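Local coordinates for transferrin (Manduca sexta, PDB 6WB6), which binds a single ferric ion together with a carbonate anion and transports iron as a secreted glycoprotein of the insect, at residues S406-R411 with P584-V589; V424-Y429 with G638-E643. One frame throughout, in Å; residues are numbered along the deposited sequence.

Contact 1: residues S406-R411 with P584-V589; sequences SVDDMR and PSRTWV
V407 and T587 form a hydrogen-bonded pair between two antiparallel strands, 405-407 and 587-590, at the margin of a four-stranded antiparallel sheet in the second transferrin-like half of the chain. V407 N donates to T587 O at 2.7 Å, and T587 N returns a straighter bond to V407 O at 2.9 Å. The close packing lies here. V407 and T587 share one face, where CG1 of V407 meets CG1 of V589 at 3.7 Å, the two side chains crossing at about a right angle; branched residues suit this buried side, which helix 390-399 covers. Beyond V407 the strand gives way to a type II' turn from D408 to R411, with D409, at its second position, taking the positive phi (52°) that this turn needs. There P584 lays CB and CG against D409 O, the CB at 3.2 Å, and the apolar ring also meets F467 of helix 467-479.

The more open side belongs to S406, D408 and R586. R586 grips D408 side-on with two nitrogens, NE to OD1 at 2.6 Å and NH2 to OD2 at 3.1 Å, the carboxylate and guanidinium planes only 20° apart. The chain's bend at chi3 (-66°) sets NE beside the acid, while NH1 bonds to the carbonyl of N629. R411 NH2 adds a long salt bridge to D408 OD2, its NE pairing with E390 of helix 390-399. Small S406 packs against an indole: its CB lies over one face of W588, 3.6 Å from the centroid of the five-membered ring, and a water links S406 OG at 3.0 Å to W588 NE1.

Contact 2: residues V424-Y429 with G638-E643; sequences VFHEVY and GLATTE
F425 and T641 pair without hydrogen bonds where strands 424-428 and 638-641 run antiparallel, their axes 4.4 Å apart at closest approach. H426 follows as a hydrogen-bonded partner of A640: H426 N donates to A640 O at 2.7 Å and A640 N to H426 O at 3.0 Å. At one end V428 N reaches G638 O, and at the other T642 N reaches V424 O at 3.1 Å, its donor well above the carbonyl plane.

H426 carries most of the side-chain chemistry. Its CG sits between backbone N and carbonyl carbon (chi1 60°), and one face of the imidazole lies over A640 O, 3.4 Å from the ring plane. ND1 shares a hydrogen bond with T642 OG1 at 3.1 Å, at the ring edge, with either atom able to donate. An alanine in place of H426 would probably leave T642 OG1 without this partner and open a gap beside the A640 methyl. That small CB suits the space between H426 NE2 and V428 CG1. On the opposite face of the sheet, which E427 and L639 share, the methyls of L639 part, CD1 touching F425 CE2 at 4.1 Å and CD2 resting on E427 CG.

Strand 638-641 is the outermost of its sheet; T641 OG1 bonds to D171 from the first transferrin-like half. Helix 597-611 covers V424, F425 and L639, while strand 587-590 flanks 422-428 along its other edge.

Contacts 1 and 2 join the outer strands of one four-stranded antiparallel sheet to its two inner ones, 587-590 and 422-428. These inner strands are direct neighbours: W588 O accepts from V424 N, S585 OG reaches E427 O, and the rings of W588 and F425 stack. Both contacts are partly buried. Contact 1 lies farther from the chain centre, about 19 Å against 12 Å between centres, and includes the exposed D409; all touching residues of contact 2 are at least partly buried. Their chemistry differs accordingly: contact 1 adds a salt-bridge network and a water to its short strand pairing, whereas contact 2 relies on a longer backbone ladder, a histidine–threonine hydrogen bond and apolar contacts of F425, L639, A640 and V428.

Contact 1: residues S406-R411 with P584-V589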
# COMPACT_ATOMS: atom_id res chain seq x y z
N SER A 406 1.69 12.14 -12.51
CA SER A 406 0.56 12.68 -11.79
C SER A 406 0.19 14.05 -12.34
O SER A 406 1.00 14.74 -12.94
CB SER A 406 0.85 12.81 -10.28
OG SER A 406 1.97 13.65 -10.05
N VAL A 407 -1.05 14.43 -12.07
CA VAL A 407 -1.62 15.69 -12.48
C VAL A 407 -2.70 16.01 -11.47
O VAL A 407 -3.34 15.11 -10.91
CB VAL A 407 -2.09 15.58 -13.96
CG1 VAL A 407 -2.95 14.32 -14.14
CG2 VAL A 407 -2.82 16.81 -14.42
N ASP A 408 -2.85 17.28 -11.13
CA ASP A 408 -3.70 17.64 -10.01
C ASP A 408 -4.96 18.33 -10.52
O ASP A 408 -5.02 18.86 -11.63
CB ASP A 408 -2.97 18.55 -9.01
CG ASP A 408 -1.82 17.84 -8.27
OD1 ASP A 408 -1.96 16.64 -7.95
OD2 ASP A 408 -0.78 18.48 -8.00
N ASP A 409 -6.00 18.27 -9.68
CA ASP A 409 -7.19 19.10 -9.83
C ASP A 409 -7.70 18.94 -11.26
O ASP A 409 -7.79 17.81 -11.76
CB ASP A 409 -6.84 20.52 -9.40
CG ASP A 409 -6.34 20.61 -7.95
OD1 ASP A 409 -7.00 20.06 -7.05
OD2 ASP A 409 -5.28 21.24 -7.71
N MET A 410 -8.00 20.02 -11.97
CA MET A 410 -8.73 19.96 -13.23
C MET A 410 -7.82 19.80 -14.45
O MET A 410 -8.28 20.02 -15.57
CB MET A 410 -9.60 21.21 -13.39
CG MET A 410 -10.55 21.49 -12.20
SD MET A 410 -9.78 22.19 -10.71
CE MET A 410 -9.10 23.75 -11.33
N ARG A 411 -6.56 19.42 -14.26
CA ARG A 411 -5.66 19.23 -15.38
C ARG A 411 -5.68 17.82 -15.94
O ARG A 411 -4.99 17.55 -16.93
CB ARG A 411 -4.24 19.62 -14.98
CG ARG A 411 -4.10 21.10 -14.70
CD ARG A 411 -2.66 21.55 -14.47
NE ARG A 411 -2.07 21.02 -13.25
CZ ARG A 411 -2.45 21.35 -12.01
NH1 ARG A 411 -3.44 22.20 -11.81
NH2 ARG A 411 -1.83 20.82 -10.98
N PRO A 584 -11.78 15.97 -8.91
CA PRO A 584 -10.55 15.29 -9.31
C PRO A 584 -9.50 15.48 -8.22
O PRO A 584 -9.22 16.60 -7.81
CB PRO A 584 -10.16 15.98 -10.62
CG PRO A 584 -10.84 17.29 -10.57
CD PRO A 584 -12.10 17.10 -9.80
N SER A 585 -8.99 14.36 -7.72
CA SER A 585 -7.88 14.35 -6.78
C SER A 585 -6.61 14.10 -7.56
O SER A 585 -6.65 13.66 -8.70
CB SER A 585 -8.04 13.25 -5.72
OG SER A 585 -7.66 11.99 -6.24
N ARG A 586 -5.46 14.39 -6.94
CA ARG A 586 -4.21 14.08 -7.61
C ARG A 586 -4.33 12.71 -8.25
O ARG A 586 -4.70 11.73 -7.60
CB ARG A 586 -3.04 14.09 -6.63
CG ARG A 586 -1.78 13.56 -7.23
CD ARG A 586 -0.56 13.91 -6.37
NE ARG A 586 -0.33 15.34 -6.33
CZ ARG A 586 0.60 15.94 -5.58
NH1 ARG A 586 1.41 15.24 -4.80
NH2 ARG A 586 0.72 17.25 -5.61
N THR A 587 -4.02 12.65 -9.55
CA THR A 587 -4.28 11.50 -10.41
C THR A 587 -3.03 11.15 -11.19
O THR A 587 -2.36 12.04 -11.72
CB THR A 587 -5.36 11.80 -11.41
OG1 THR A 587 -6.58 12.09 -10.73
CG2 THR A 587 -5.55 10.63 -12.31
N TRP A 588 -2.74 9.86 -11.30
CA TRP A 588 -1.64 9.38 -12.13
C TRP A 588 -2.19 8.90 -13.46
O TRP A 588 -3.19 8.16 -13.50
CB TRP A 588 -0.85 8.27 -11.41
CG TRP A 588 -0.06 8.87 -10.28
CD1 TRP A 588 1.26 9.14 -10.27
CD2 TRP A 588 -0.58 9.26 -8.98
NE1 TRP A 588 1.62 9.69 -9.05
CE2 TRP A 588 0.51 9.79 -8.25
CE3 TRP A 588 -1.84 9.22 -8.38
CZ2 TRP A 588 0.36 10.28 -6.95
CZ3 TRP A 588 -1.97 9.70 -7.07
CH2 TRP A 588 -0.88 10.23 -6.38
N VAL A 589 -1.58 9.36 -14.54
CA VAL A 589 -2.10 9.09 -15.87
C VAL A 589 -1.04 8.33 -16.64
O VAL A 589 0.16 8.42 -16.37
CB VAL A 589 -2.51 10.37 -16.62
CG1 VAL A 589 -3.54 11.12 -15.85
CG2 VAL A 589 -1.31 11.24 -16.91
O HOH W 1 4.10 11.80 -9.06

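Contact 2: residues V424-Y429 with G638-E643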
# COMPACT_ATOMS: atom_id res chain seq x y z
N VAL A 424 -5.18 6.31 -14.26
CA VAL A 424 -5.05 4.93 -13.83
C VAL A 424 -5.45 4.76 -12.38
O VAL A 424 -6.15 3.80 -12.03
CB VAL A 424 -3.61 4.41 -14.06
CG1 VAL A 424 -3.41 3.00 -13.43
CG2 VAL A 424 -3.27 4.39 -15.52
N PHE A 425 -5.00 5.66 -11.51
CA PHE A 425 -5.39 5.65 -10.10
C PHE A 425 -5.21 7.06 -9.57
O PHE A 425 -4.50 7.88 -10.16
CB PHE A 425 -4.57 4.65 -9.29
CG PHE A 425 -3.10 4.94 -9.28
CD1 PHE A 425 -2.27 4.42 -10.25
CD2 PHE A 425 -2.55 5.76 -8.30
CE1 PHE A 425 -0.91 4.70 -10.25
CE2 PHE A 425 -1.20 6.04 -8.30
CZ PHE A 425 -0.38 5.51 -9.27
N HIS A 426 -5.90 7.32 -8.47
CA HIS A 426 -5.99 8.65 -7.88
C HIS A 426 -5.88 8.52 -6.36
O HIS A 426 -6.00 7.43 -5.80
CB HIS A 426 -7.30 9.32 -8.26
CG HIS A 426 -8.50 8.55 -7.82
ND1 HIS A 426 -9.22 7.73 -8.66
CD2 HIS A 426 -9.08 8.44 -6.60
CE1 HIS A 426 -10.21 7.19 -7.99
NE2 HIS A 426 -10.15 7.60 -6.73
N GLU A 427 -5.66 9.68 -5.72
CA GLU A 427 -5.61 9.77 -4.27
C GLU A 427 -7.00 9.73 -3.68
O GLU A 427 -7.97 10.22 -4.26
CB GLU A 427 -4.91 11.06 -3.83
CG GLU A 427 -3.42 10.99 -4.01
CD GLU A 427 -2.66 12.20 -3.48
OE1 GLU A 427 -3.28 13.24 -3.16
OE2 GLU A 427 -1.44 12.10 -3.43
N VAL A 428 -7.11 9.10 -2.52
CA VAL A 428 -8.31 9.19 -1.72
C VAL A 428 -7.93 9.77 -0.36
O VAL A 428 -6.78 9.69 0.08
CB VAL A 428 -9.02 7.83 -1.56
CG1 VAL A 428 -9.60 7.41 -2.88
CG2 VAL A 428 -8.10 6.78 -0.98
N TYR A 429 -8.92 10.34 0.30
CA TYR A 429 -8.68 11.16 1.48
C TYR A 429 -9.66 10.81 2.59
O TYR A 429 -10.61 10.05 2.39
CB TYR A 429 -8.77 12.64 1.13
CG TYR A 429 -7.94 13.01 -0.06
CD1 TYR A 429 -6.57 13.09 0.04
CD2 TYR A 429 -8.54 13.30 -1.28
CE1 TYR A 429 -5.80 13.45 -1.05
CE2 TYR A 429 -7.76 13.66 -2.37
CZ TYR A 429 -6.40 13.74 -2.24
OH TYR A 429 -5.59 14.08 -3.30
N GLY A 638 -4.83 6.90 0.82
CA GLY A 638 -4.79 5.69 0.03
C GLY A 638 -4.80 6.02 -1.45
O GLY A 638 -4.82 7.18 -1.87
N LEU A 639 -4.79 4.95 -2.23
CA LEU A 639 -4.85 5.05 -3.67
C LEU A 639 -5.95 4.13 -4.15
O LEU A 639 -6.14 3.05 -3.59
CB LEU A 639 -3.52 4.65 -4.29
CG LEU A 639 -2.34 5.51 -3.84
CD1 LEU A 639 -1.08 4.90 -4.39
CD2 LEU A 639 -2.52 6.98 -4.30
N ALA A 640 -6.72 4.60 -5.14
CA ALA A 640 -7.72 3.78 -5.83
C ALA A 640 -7.61 3.99 -7.33
O ALA A 640 -7.32 5.10 -7.80
CB ALA A 640 -9.13 4.14 -5.39
N THR A 641 -7.87 2.92 -8.08
CA THR A 641 -7.98 3.02 -9.53
C THR A 641 -9.12 3.93 -9.91
O THR A 641 -10.16 3.97 -9.24
CB THR A 641 -8.20 1.63 -10.14
OG1 THR A 641 -9.31 0.99 -9.50
CG2 THR A 641 -6.96 0.78 -9.96
N THR A 642 -8.92 4.69 -10.98
CA THR A 642 -9.90 5.66 -11.46
C THR A 642 -10.94 4.94 -12.32
O THR A 642 -10.58 4.30 -13.31
CB THR A 642 -9.19 6.75 -12.26
OG1 THR A 642 -8.07 7.24 -11.52
CG2 THR A 642 -10.14 7.90 -12.53
N GLU A 643 -12.21 5.02 -11.93
CA GLU A 643 -13.26 4.46 -12.76
C GLU A 643 -13.35 5.21 -14.09
O GLU A 643 -13.26 6.44 -14.14
CB GLU A 643 -14.61 4.53 -12.05
CG GLU A 643 -14.68 3.65 -10.80
CD GLU A 643 -14.35 2.19 -11.10
OE1 GLU A 643 -14.80 1.67 -12.15
OE2 GLU A 643 -13.62 1.57 -10.30